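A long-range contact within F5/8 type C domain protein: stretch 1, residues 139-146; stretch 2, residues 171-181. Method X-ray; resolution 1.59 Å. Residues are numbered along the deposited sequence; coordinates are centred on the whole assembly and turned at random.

Stretch 1 (139-146) MKFGVYLS
Stretch 2 171-181: ELLTNYGEVHE

How does the contact begin along stretch 1? K140 (phi/psi -73/156, chi1 m, chi2 t) points toward H180. Its long aliphatic chain gives CH groups to one face of the imidazole, with CD 3.8 Å from the H180 ring centroid and almost on the ring normal; H180 has chi1 -82° and chi2 81°.

What does F141 contribute? Its extended backbone (-133/137) lets F141 O accept a 2.8 Å, nearly straight hydrogen bond from H180 N. One water joins F141 N (2.9 Å), E178 O (2.9 Å) and H180 ND1 (2.7 Å). With chi1 t and chi2 80°, the flat ring fits edge-on against V179, F141 CD2 3.9 Å from V179 CG2, and F141 CE2 is 4.0 Å from Y176 CB.

What follows at G142 and V143? The CA atoms of G142 and E181 lie 4.6 Å apart; a CB on G142 would clash with E181 O. V143 N donates to E181 O at 3.0 Å, which with the F141 bond fixes the register, and V143 (chi1 m) sets CG2 4.3 Å from both V179 CG1 and L173 CD2.

How does the strand end? Y144 points away, and L145 (t, p) points back, its CD1 3.8 Å from CD1 of L172 (m, t) on the helix. These branched apolar side chains suit a buried setting; the two stretches together bury 517 Å², both sides summed.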

# COMPACT_ATOMS: atom_id res chain seq x y z
N MSE A 139 -2.21 13.44 -18.26
CA MSE A 139 -2.30 12.73 -17.00
C MSE A 139 -3.48 13.26 -16.24
O MSE A 139 -3.64 14.48 -16.08
CB MSE A 139 -0.99 12.90 -16.21
CG MSE A 139 -1.05 12.49 -14.73
SE MSE A 139 -0.95 10.52 -14.65
CE MSE A 139 0.92 10.23 -14.72
N LYS A 140 -4.27 12.37 -15.64
CA LYS A 140 -5.41 12.80 -14.84
C LYS A 140 -4.90 13.39 -13.51
O LYS A 140 -3.79 13.09 -13.07
CB LYS A 140 -6.39 11.67 -14.57
CG LYS A 140 -7.16 11.21 -15.81
CD LYS A 140 -8.04 10.02 -15.33
CE LYS A 140 -8.14 8.99 -16.35
NZ LYS A 140 -8.92 9.45 -17.46
N PHE A 141 -5.72 14.23 -12.92
CA PHE A 141 -5.30 15.12 -11.82
C PHE A 141 -6.33 15.01 -10.76
O PHE A 141 -7.57 15.10 -11.02
CB PHE A 141 -5.24 16.54 -12.43
CG PHE A 141 -5.03 17.65 -11.47
CD1 PHE A 141 -3.78 17.92 -11.00
CD2 PHE A 141 -6.07 18.47 -11.13
CE1 PHE A 141 -3.56 19.06 -10.17
CE2 PHE A 141 -5.88 19.57 -10.28
CZ PHE A 141 -4.63 19.87 -9.81
N GLY A 142 -5.85 14.93 -9.53
CA GLY A 142 -6.69 14.93 -8.37
C GLY A 142 -6.11 15.82 -7.28
O GLY A 142 -4.93 16.14 -7.30
N VAL A 143 -6.96 16.23 -6.34
CA VAL A 143 -6.56 17.06 -5.23
C VAL A 143 -6.95 16.52 -3.86
O VAL A 143 -8.04 16.04 -3.66
CB VAL A 143 -7.04 18.53 -5.36
CG1 VAL A 143 -6.44 19.15 -6.62
CG2 VAL A 143 -8.52 18.57 -5.39
N TYR A 144 -6.03 16.70 -2.92
CA TYR A 144 -6.18 16.41 -1.49
C TYR A 144 -6.28 17.78 -0.83
O TYR A 144 -5.40 18.61 -0.99
CB TYR A 144 -4.97 15.65 -0.99
CG TYR A 144 -4.85 15.41 0.49
CD1 TYR A 144 -4.56 16.41 1.37
CD2 TYR A 144 -4.87 14.11 0.99
CE1 TYR A 144 -4.43 16.17 2.70
CE2 TYR A 144 -4.67 13.85 2.32
CZ TYR A 144 -4.45 14.91 3.20
OH TYR A 144 -4.30 14.77 4.54
N LEU A 145 -7.40 18.01 -0.14
CA LEU A 145 -7.62 19.28 0.55
C LEU A 145 -8.02 18.92 1.97
O LEU A 145 -9.15 18.50 2.22
CB LEU A 145 -8.69 20.11 -0.17
CG LEU A 145 -9.04 21.43 0.50
CD1 LEU A 145 -7.93 22.46 0.31
CD2 LEU A 145 -10.35 21.98 -0.02
N SER A 146 -7.10 19.10 2.92
CA SER A 146 -7.35 18.60 4.30
C SER A 146 -8.53 19.26 5.00
O SER A 146 -8.52 20.51 5.17
CB SER A 146 -6.10 18.73 5.14
OG SER A 146 -6.32 18.31 6.45
N GLU A 171 -11.75 27.18 -5.55
CA GLU A 171 -10.58 27.57 -6.34
C GLU A 171 -9.94 26.36 -7.04
O GLU A 171 -9.60 26.38 -8.27
CB GLU A 171 -9.54 28.26 -5.43
CG GLU A 171 -10.00 29.60 -4.96
CD GLU A 171 -9.19 30.17 -3.81
OE1 GLU A 171 -8.50 29.39 -3.05
OE2 GLU A 171 -9.31 31.43 -3.65
N LEU A 172 -9.74 25.31 -6.26
CA LEU A 172 -9.08 24.11 -6.77
C LEU A 172 -9.85 23.44 -7.89
O LEU A 172 -9.24 22.86 -8.78
CB LEU A 172 -8.77 23.12 -5.62
CG LEU A 172 -7.76 23.57 -4.56
CD1 LEU A 172 -7.69 22.60 -3.44
CD2 LEU A 172 -6.41 23.72 -5.21
N LEU A 173 -11.17 23.55 -7.82
CA LEU A 173 -12.03 22.88 -8.77
C LEU A 173 -12.47 23.76 -9.94
O LEU A 173 -13.21 23.29 -10.81
CB LEU A 173 -13.25 22.32 -8.05
CG LEU A 173 -12.98 21.27 -6.95
CD1 LEU A 173 -14.26 20.62 -6.55
CD2 LEU A 173 -11.98 20.25 -7.26
N THR A 174 -12.05 25.02 -9.95
CA THR A 174 -12.38 26.00 -11.00
C THR A 174 -11.17 26.32 -11.87
O THR A 174 -11.21 26.27 -13.13
CB THR A 174 -12.92 27.26 -10.39
OG1 THR A 174 -14.12 26.96 -9.67
CG2 THR A 174 -13.22 28.35 -11.52
N ASN A 175 -10.04 26.62 -11.20
CA ASN A 175 -8.89 27.17 -11.91
C ASN A 175 -7.87 26.22 -12.40
O ASN A 175 -6.86 26.64 -12.97
CB ASN A 175 -8.19 28.18 -10.98
CG ASN A 175 -9.09 29.31 -10.58
OD1 ASN A 175 -9.03 29.80 -9.44
ND2 ASN A 175 -9.93 29.70 -11.46
N TYR A 176 -8.10 24.90 -12.25
CA TYR A 176 -7.07 23.92 -12.63
C TYR A 176 -7.66 22.77 -13.46
O TYR A 176 -7.30 21.59 -13.22
CB TYR A 176 -6.44 23.39 -11.33
CG TYR A 176 -5.87 24.51 -10.49
CD1 TYR A 176 -4.62 25.09 -10.82
CD2 TYR A 176 -6.58 25.07 -9.45
CE1 TYR A 176 -4.13 26.17 -10.11
CE2 TYR A 176 -6.07 26.13 -8.74
CZ TYR A 176 -4.82 26.67 -9.06
OH TYR A 176 -4.37 27.74 -8.29
N GLY A 177 -8.54 23.10 -14.41
CA GLY A 177 -9.02 22.09 -15.34
C GLY A 177 -9.80 20.96 -14.65
O GLY A 177 -10.29 21.11 -13.55
N GLU A 178 -9.86 19.82 -15.31
CA GLU A 178 -10.64 18.69 -14.84
C GLU A 178 -9.93 17.98 -13.69
O GLU A 178 -8.72 17.79 -13.73
CB GLU A 178 -10.83 17.67 -15.98
CG GLU A 178 -11.75 17.99 -17.10
CD GLU A 178 -12.06 16.70 -17.90
OE1 GLU A 178 -11.32 15.65 -17.77
OE2 GLU A 178 -13.09 16.73 -18.55
N VAL A 179 -10.73 17.60 -12.71
CA VAL A 179 -10.28 16.98 -11.50
C VAL A 179 -11.03 15.65 -11.37
O VAL A 179 -12.27 15.64 -11.40
CB VAL A 179 -10.58 17.84 -10.28
CG1 VAL A 179 -10.24 17.11 -9.00
CG2 VAL A 179 -9.84 19.15 -10.36
N HIS A 180 -10.30 14.55 -11.26
CA HIS A 180 -10.92 13.22 -11.21
C HIS A 180 -11.14 12.66 -9.80
O HIS A 180 -11.94 11.74 -9.64
CB HIS A 180 -10.17 12.25 -12.07
CG HIS A 180 -10.53 12.33 -13.52
ND1 HIS A 180 -10.01 13.29 -14.38
CD2 HIS A 180 -11.41 11.61 -14.26
CE1 HIS A 180 -10.54 13.13 -15.59
NE2 HIS A 180 -11.38 12.11 -15.54
N GLU A 181 -10.46 13.19 -8.80
CA GLU A 181 -10.63 12.69 -7.44
C GLU A 181 -10.35 13.83 -6.48
O GLU A 181 -9.38 14.56 -6.70
CB GLU A 181 -9.69 11.47 -7.16
CG GLU A 181 -9.78 10.86 -5.75
CD GLU A 181 -9.17 9.48 -5.60
OE1 GLU A 181 -8.81 8.86 -6.60
OE2 GLU A 181 -9.15 8.97 -4.44
O HOH W 1 -7.98 15.10 -14.47